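Local atomic coordinates of octaprenyl Pyrophosphate Synthase (Helicobacter pylori, PDB entry 3TC1), a protein that probably makes octaprenyl pyrophosphate by adding isopentenyl units to an allylic prenyl diphosphate, as an all-helical trans-prenyltransferase. Residues L42-L46 and S170-A175. Residues are numbered along the deposited sequence; the frame is centred on the assembly and turned at random.
Sequences LMLAL and SLKSMA
Two methionines, M43 and M174, meet through different first torsions. M43 sets CG anti to its own carbonyl carbon (chi1 -62°); an extended chi2 places SD beside S170 CB, and the bend at chi3 (84°) swings CE toward S170 O. M174 holds CG anti to its backbone N (chi1 -177°) and folds at chi2 and chi3, which brings its methyl back against M43. The M43 methyl CE comes 3.3 Å from S170 O, while M43 SD lies 3.9 Å from S170 CB. In return, M174 CE rests 3.8 Å from M43 CB, and M174 CG passes 3.5 Å from M43 O. Each thioether chain thus packs against backbone as well as side chain of the facing segment.

Beyond M174, L46 spreads its two methyls over one turn of the 152-177 helix. L46 CD1 touches L171 CD2 at 3.5 Å, the two leucine side chains crossing at about a right angle. L46 CD2 sits 4.1 Å from A175 CB and about as far from M174 CG. L171 CD2 also meets the facing backbone, 3.6 Å from L42 O.

Two of the carbonyls near these methyls are already used: S170 O accepts a hydrogen bond from M174 N within helix 152-177, and M43 O accepts one from L46 N inside segment 42-46. S170 OG bonds to F166 O one turn back, so its hydroxyl is satisfied inside its own helix. L62, V66 and C63 of helix 53-80 cover the methionine side; F188 and F192 of helix 182-205 close over L171 and L42.

The contact joins segment 42-46, on helix 38-44 and the turn after it, to helix 152-177 within the all-helical prenyl synthase fold. No hydrogen bond or salt bridge spans the two segments, which implies a buried junction held by van der Waals packing of thioethers and branched leucine methyls.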
ATOM      1  N   LEU B  42      18.035 -11.882 -10.957  1.00 19.96           N
ATOM      2  CA  LEU B  42      18.485 -12.803  -9.922  1.00 20.92           C
ATOM      3  C   LEU B  42      17.619 -14.057  -9.886  1.00 21.56           C
ATOM      4  O   LEU B  42      18.133 -15.176  -9.817  1.00 22.61           O
ATOM      5  CB  LEU B  42      18.441 -12.115  -8.559  1.00 21.51           C
ATOM      6  CG  LEU B  42      19.529 -11.070  -8.337  1.00 19.57           C
ATOM      7  CD1 LEU B  42      19.288 -10.327  -7.034  1.00 21.97           C
ATOM      8  CD2 LEU B  42      20.881 -11.769  -8.320  1.00 22.82           C
ATOM      9  N   MET B  43      16.304 -13.863  -9.929  1.00 17.10           N
ATOM     10  CA  MET B  43      15.353 -14.968  -9.894  1.00 16.75           C
ATOM     11  C   MET B  43      15.379 -15.816 -11.162  1.00 18.35           C
ATOM     12  O   MET B  43      15.343 -17.043 -11.089  1.00 19.72           O
ATOM     13  CB  MET B  43      13.935 -14.429  -9.673  1.00 18.32           C
ATOM     14  CG  MET B  43      13.751 -13.702  -8.349  1.00 18.96           C
ATOM     15  SD  MET B  43      12.246 -12.713  -8.335  1.00 22.36           S
ATOM     16  CE  MET B  43      11.056 -13.958  -7.894  1.00 20.35           C
ATOM     17  N   LEU B  44      15.431 -15.167 -12.322  1.00 20.36           N
ATOM     18  CA  LEU B  44      15.451 -15.890 -13.592  1.00 21.72           C
ATOM     19  C   LEU B  44      16.661 -16.815 -13.692  1.00 21.87           C
ATOM     20  O   LEU B  44      16.626 -17.811 -14.412  1.00 22.71           O
ATOM     21  CB  LEU B  44      15.471 -14.910 -14.767  1.00 19.02           C
ATOM     22  CG  LEU B  44      14.203 -14.098 -15.045  1.00 20.16           C
ATOM     23  CD1 LEU B  44      14.503 -13.019 -16.067  1.00 19.74           C
ATOM     24  CD2 LEU B  44      13.107 -15.014 -15.543  1.00 18.11           C
ATOM     25  N   ALA B  45      17.719 -16.481 -12.960  1.00 21.51           N
ATOM     26  CA  ALA B  45      18.955 -17.259 -12.969  1.00 22.63           C
ATOM     27  C   ALA B  45      18.803 -18.665 -12.408  1.00 23.85           C
ATOM     28  O   ALA B  45      19.693 -19.504 -12.582  1.00 21.36           O
ATOM     29  CB  ALA B  45      20.044 -16.514 -12.198  1.00 19.91           C
ATOM     30  N   LEU B  46      17.689 -18.925 -11.729  1.00 20.60           N
ATOM     31  CA  LEU B  46      17.450 -20.244 -11.155  1.00 22.12           C
ATOM     32  C   LEU B  46      16.787 -21.197 -12.141  1.00 23.32           C
ATOM     33  O   LEU B  46      16.745 -22.405 -11.909  1.00 24.98           O
ATOM     34  CB  LEU B  46      16.594 -20.135  -9.886  1.00 22.37           C
ATOM     35  CG  LEU B  46      17.348 -19.723  -8.615  1.00 24.02           C
ATOM     36  CD1 LEU B  46      17.927 -18.326  -8.786  1.00 24.66           C
ATOM     37  CD2 LEU B  46      16.408 -19.768  -7.420  1.00 23.97           C
ATOM     38  N   SER B 170      12.538 -13.041  -2.367  1.00 13.01           N
ATOM     39  CA  SER B 170      12.271 -13.226  -3.787  1.00 13.32           C
ATOM     40  C   SER B 170      12.980 -14.468  -4.326  1.00 14.12           C
ATOM     41  O   SER B 170      12.406 -15.230  -5.106  1.00 13.40           O
ATOM     42  CB  SER B 170      12.715 -11.996  -4.581  1.00 17.50           C
ATOM     43  OG  SER B 170      11.968 -10.857  -4.200  1.00 20.11           O
ATOM     44  N   LEU B 171      14.225 -14.669  -3.910  1.00 17.00           N
ATOM     45  CA  LEU B 171      14.991 -15.828  -4.361  1.00 20.49           C
ATOM     46  C   LEU B 171      14.488 -17.119  -3.726  1.00 20.54           C
ATOM     47  O   LEU B 171      14.463 -18.167  -4.370  1.00 21.01           O
ATOM     48  CB  LEU B 171      16.475 -15.628  -4.054  1.00 19.19           C
ATOM     49  CG  LEU B 171      17.227 -14.877  -5.158  1.00 23.18           C
ATOM     50  CD1 LEU B 171      18.531 -14.319  -4.631  1.00 24.34           C
ATOM     51  CD2 LEU B 171      17.474 -15.824  -6.323  1.00 25.17           C
ATOM     52  N   LYS B 172      14.098 -17.036  -2.459  1.00 18.34           N
ATOM     53  CA  LYS B 172      13.585 -18.192  -1.737  1.00 18.20           C
ATOM     54  C   LYS B 172      12.289 -18.637  -2.406  1.00 16.77           C
ATOM     55  O   LYS B 172      12.040 -19.832  -2.571  1.00 19.65           O
ATOM     56  CB  LYS B 172      13.330 -17.817  -0.275  1.00 19.36           C
ATOM     57  CG  LYS B 172      12.871 -18.963   0.612  1.00 24.56           C
ATOM     58  CD  LYS B 172      12.563 -18.470   2.025  1.00 26.47           C
ATOM     59  CE  LYS B 172      12.031 -19.588   2.911  1.00 30.98           C
ATOM     60  NZ  LYS B 172      11.737 -19.109   4.294  1.00 33.17           N
ATOM     61  N   SER B 173      11.474 -17.668  -2.810  1.00 16.37           N
ATOM     62  CA  SER B 173      10.209 -17.964  -3.465  1.00 15.77           C
ATOM     63  C   SER B 173      10.398 -18.636  -4.825  1.00 17.21           C
ATOM     64  O   SER B 173       9.637 -19.533  -5.180  1.00 15.53           O
ATOM     65  CB  SER B 173       9.384 -16.687  -3.631  1.00 18.55           C
ATOM     66  OG  SER B 173       9.002 -16.174  -2.365  1.00 20.71           O
ATOM     67  N   MET B 174      11.402 -18.209  -5.587  1.00 15.65           N
ATOM     68  CA  MET B 174      11.633 -18.821  -6.894  1.00 16.70           C
ATOM     69  C   MET B 174      12.158 -20.242  -6.707  1.00 16.91           C
ATOM     70  O   MET B 174      11.795 -21.159  -7.455  1.00 18.64           O
ATOM     71  CB  MET B 174      12.627 -17.996  -7.714  1.00 15.89           C
ATOM     72  CG  MET B 174      12.854 -18.537  -9.129  1.00 15.63           C
ATOM     73  SD  MET B 174      11.363 -18.577 -10.156  1.00 19.29           S
ATOM     74  CE  MET B 174      11.347 -16.931 -10.769  1.00 16.03           C
ATOM     75  N   ALA B 175      13.006 -20.424  -5.702  1.00 14.94           N
ATOM     76  CA  ALA B 175      13.563 -21.736  -5.412  1.00 18.54           C
ATOM     77  C   ALA B 175      12.423 -22.694  -5.059  1.00 20.15           C
ATOM     78  O   ALA B 175      12.405 -23.844  -5.506  1.00 20.66           O
ATOM     79  CB  ALA B 175      14.558 -21.641  -4.254  1.00 15.85           C
TER